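Local atomic coordinates of probable intron-encoded endonuclease 1 (Wickerhamomyces canadensis, PDB entry 6X1J), a protein that cleaves a DNA recognition sequence as a LAGLIDADG homing endonuclease and takes part in homing of a mitochondrial 21S rRNA gene intron. Residues G116-E121 and L133-E138. Residues are numbered along the deposited sequence; the frame is centred on the assembly and turned at random.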
loop_
_atom_site.group_PDB
_atom_site.type_symbol
_atom_site.label_atom_id
_atom_site.label_comp_id
_atom_site.label_asym_id
_atom_site.label_seq_id
_atom_site.Cartn_x
_atom_site.Cartn_y
_atom_site.Cartn_z
ATOM N N GLY A 116 -9.975 3.024 7.398
ATOM C CA GLY A 116 -10.970 2.164 6.741
ATOM C C GLY A 116 -12.196 2.953 6.271
ATOM O O GLY A 116 -12.623 2.724 5.115
ATOM N N TYR A 117 -12.776 3.827 7.130
ATOM C CA TYR A 117 -14.007 4.596 6.789
ATOM C C TYR A 117 -13.638 5.700 5.802
ATOM O O TYR A 117 -14.458 6.010 4.939
ATOM C CB TYR A 117 -14.753 5.091 8.035
ATOM C CG TYR A 117 -15.555 4.008 8.727
ATOM C CD1 TYR A 117 -16.593 3.345 8.075
ATOM C CD2 TYR A 117 -15.271 3.627 10.034
ATOM C CE1 TYR A 117 -17.324 2.341 8.698
ATOM C CE2 TYR A 117 -15.997 2.631 10.674
ATOM C CZ TYR A 117 -17.015 1.976 10.001
ATOM O OH TYR A 117 -17.738 1.015 10.659
ATOM N N TYR A 118 -12.399 6.196 5.859
ATOM C CA TYR A 118 -11.926 7.300 5.001
ATOM C C TYR A 118 -11.822 6.835 3.544
ATOM O O TYR A 118 -12.197 7.636 2.630
ATOM C CB TYR A 118 -10.617 7.848 5.561
ATOM C CG TYR A 118 -10.187 9.110 4.880
ATOM C CD1 TYR A 118 -10.735 10.329 5.230
ATOM C CD2 TYR A 118 -9.275 9.077 3.848
ATOM C CE1 TYR A 118 -10.382 11.493 4.566
ATOM C CE2 TYR A 118 -8.899 10.230 3.178
ATOM C CZ TYR A 118 -9.463 11.441 3.534
ATOM O OH TYR A 118 -9.092 12.572 2.880
ATOM N N PHE A 119 -11.382 5.590 3.325
ATOM C CA PHE A 119 -11.089 5.014 1.983
ATOM C C PHE A 119 -12.244 4.180 1.435
ATOM O O PHE A 119 -12.416 4.135 0.199
ATOM C CB PHE A 119 -9.846 4.121 2.016
ATOM C CG PHE A 119 -8.598 4.919 1.797
ATOM C CD1 PHE A 119 -8.258 5.323 0.519
ATOM C CD2 PHE A 119 -7.820 5.335 2.864
ATOM C CE1 PHE A 119 -7.145 6.119 0.322
ATOM C CE2 PHE A 119 -6.703 6.124 2.653
ATOM C CZ PHE A 119 -6.360 6.500 1.383
ATOM N N MET A 120 -12.952 3.461 2.293
ATOM C CA MET A 120 -13.941 2.477 1.774
ATOM C C MET A 120 -15.365 3.034 1.902
ATOM O O MET A 120 -15.736 3.491 2.988
ATOM C CB MET A 120 -13.842 1.144 2.517
ATOM C CG MET A 120 -12.464 0.538 2.487
ATOM S SD MET A 120 -11.964 0.015 0.796
ATOM C CE MET A 120 -10.405 0.877 0.815
ATOM N N GLU A 121 -16.145 2.880 0.848
ATOM C CA GLU A 121 -17.528 3.382 0.729
ATOM C C GLU A 121 -18.243 2.437 -0.222
ATOM O O GLU A 121 -17.888 2.449 -1.403
ATOM C CB GLU A 121 -17.470 4.813 0.188
ATOM C CG GLU A 121 -18.784 5.574 0.223
ATOM C CD GLU A 121 -18.658 6.983 -0.335
ATOM O OE1 GLU A 121 -18.561 7.942 0.489
ATOM O OE2 GLU A 121 -18.620 7.105 -1.596
ATOM N N LEU A 133 -4.078 16.681 0.284
ATOM C CA LEU A 133 -3.722 17.870 1.090
ATOM C C LEU A 133 -3.460 17.385 2.514
ATOM O O LEU A 133 -2.399 17.694 3.056
ATOM C CB LEU A 133 -4.807 18.962 1.051
ATOM C CG LEU A 133 -4.468 20.217 1.884
ATOM C CD1 LEU A 133 -3.354 21.028 1.238
ATOM C CD2 LEU A 133 -5.681 21.125 2.164
ATOM N N ASN A 134 -4.370 16.633 3.102
ATOM C CA ASN A 134 -4.326 16.462 4.579
ATOM C C ASN A 134 -3.594 15.174 4.991
ATOM O O ASN A 134 -3.320 15.079 6.173
ATOM C CB ASN A 134 -5.730 16.587 5.193
ATOM C CG ASN A 134 -6.350 17.953 4.983
ATOM O OD1 ASN A 134 -5.638 18.955 4.972
ATOM N ND2 ASN A 134 -7.663 18.003 4.798
ATOM N N TYR A 135 -3.295 14.205 4.102
ATOM C CA TYR A 135 -2.863 12.843 4.554
ATOM C C TYR A 135 -1.619 12.318 3.832
ATOM O O TYR A 135 -0.819 11.707 4.542
ATOM C CB TYR A 135 -3.981 11.797 4.420
ATOM C CG TYR A 135 -5.176 12.123 5.280
ATOM C CD1 TYR A 135 -5.234 11.748 6.617
ATOM C CD2 TYR A 135 -6.233 12.863 4.763
ATOM C CE1 TYR A 135 -6.327 12.084 7.410
ATOM C CE2 TYR A 135 -7.325 13.213 5.541
ATOM C CZ TYR A 135 -7.378 12.817 6.866
ATOM O OH TYR A 135 -8.477 13.156 7.601
ATOM N N ILE A 136 -1.498 12.472 2.501
ATOM C CA ILE A 136 -0.369 11.855 1.742
ATOM C C ILE A 136 0.938 12.589 2.065
ATOM O O ILE A 136 1.033 13.757 1.788
ATOM C CB ILE A 136 -0.673 11.816 0.251
ATOM C CG1 ILE A 136 -1.812 10.841 -0.053
ATOM C CG2 ILE A 136 0.592 11.476 -0.513
ATOM C CD1 ILE A 136 -2.080 10.604 -1.518
ATOM N N THR A 137 1.918 11.909 2.655
ATOM C CA THR A 137 3.299 12.439 2.799
ATOM C C THR A 137 4.225 11.695 1.796
ATOM O O THR A 137 3.785 10.780 1.078
ATOM C CB THR A 137 3.755 12.337 4.268
ATOM O OG1 THR A 137 4.030 10.966 4.564
ATOM C CG2 THR A 137 2.708 12.875 5.232
ATOM N N GLU A 138 5.473 12.098 1.718
ATOM C CA GLU A 138 6.494 11.374 0.904
ATOM C C GLU A 138 6.611 9.911 1.360
ATOM O O GLU A 138 6.715 9.060 0.450
ATOM C CB GLU A 138 7.871 12.032 1.012
ATOM C CG GLU A 138 7.915 13.461 0.513
ATOM C CD GLU A 138 7.696 14.486 1.603
ATOM O OE1 GLU A 138 7.121 14.114 2.686
ATOM O OE2 GLU A 138 8.080 15.648 1.358
#
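Tyr-118 and Tyr-135 meet ring against ring in a small surface contact between the last turn of helix 113-119 and the exit of the short helix 131-134. The pair accounts for the whole of the 103 Å² buried between 116-121 and 133-138. The ring centroids lie 4.6 Å apart and the planes are inclined at 50°, an oblique aromatic pair. The phenol end of Tyr-118 does the touching, its CZ 3.4 Å from CE2 of Tyr-135. Its hydroxyl oxygen sits beside the same flank, with Tyr-118 OH 3.3 Å from Tyr-135 CE2 and 3.4 Å from Tyr-135 CD2. These are van der Waals approaches; the hydroxyl of Tyr-118 is hydrogen-bonded to Asp-130, whose other carboxylate oxygen accepts a hydrogen bond from ND2 of Asn-134. One carboxylate thus ties the tip of the Tyr-118 ring to helix 131-134. With CG anti to the backbone N (chi1 -171°), the Tyr-118 ring is carried out from its helix, and the two tyrosines together bridge the 10.6 Å between their CA atoms.

The LAGLIDADG fold has two halves, each with a four-stranded antiparallel sheet; its paired helices 34-45 and 138-148 lead to the potassium-binding Gly-46, Asp-47, Asp-147 and Asp-148. This contact lies in the connection between the halves. The backbone turns out of helix 131-134 at Tyr-135, and Thr-137 occupies the N-cap position of helix 138-148. The Tyr-135 side chain also rests on Glu-37 and Ile-41 of helix 34-45, while Lys-128 makes a cation-pi contact with the Tyr-118 ring and a hydrogen bond to the backbone O of Tyr-118.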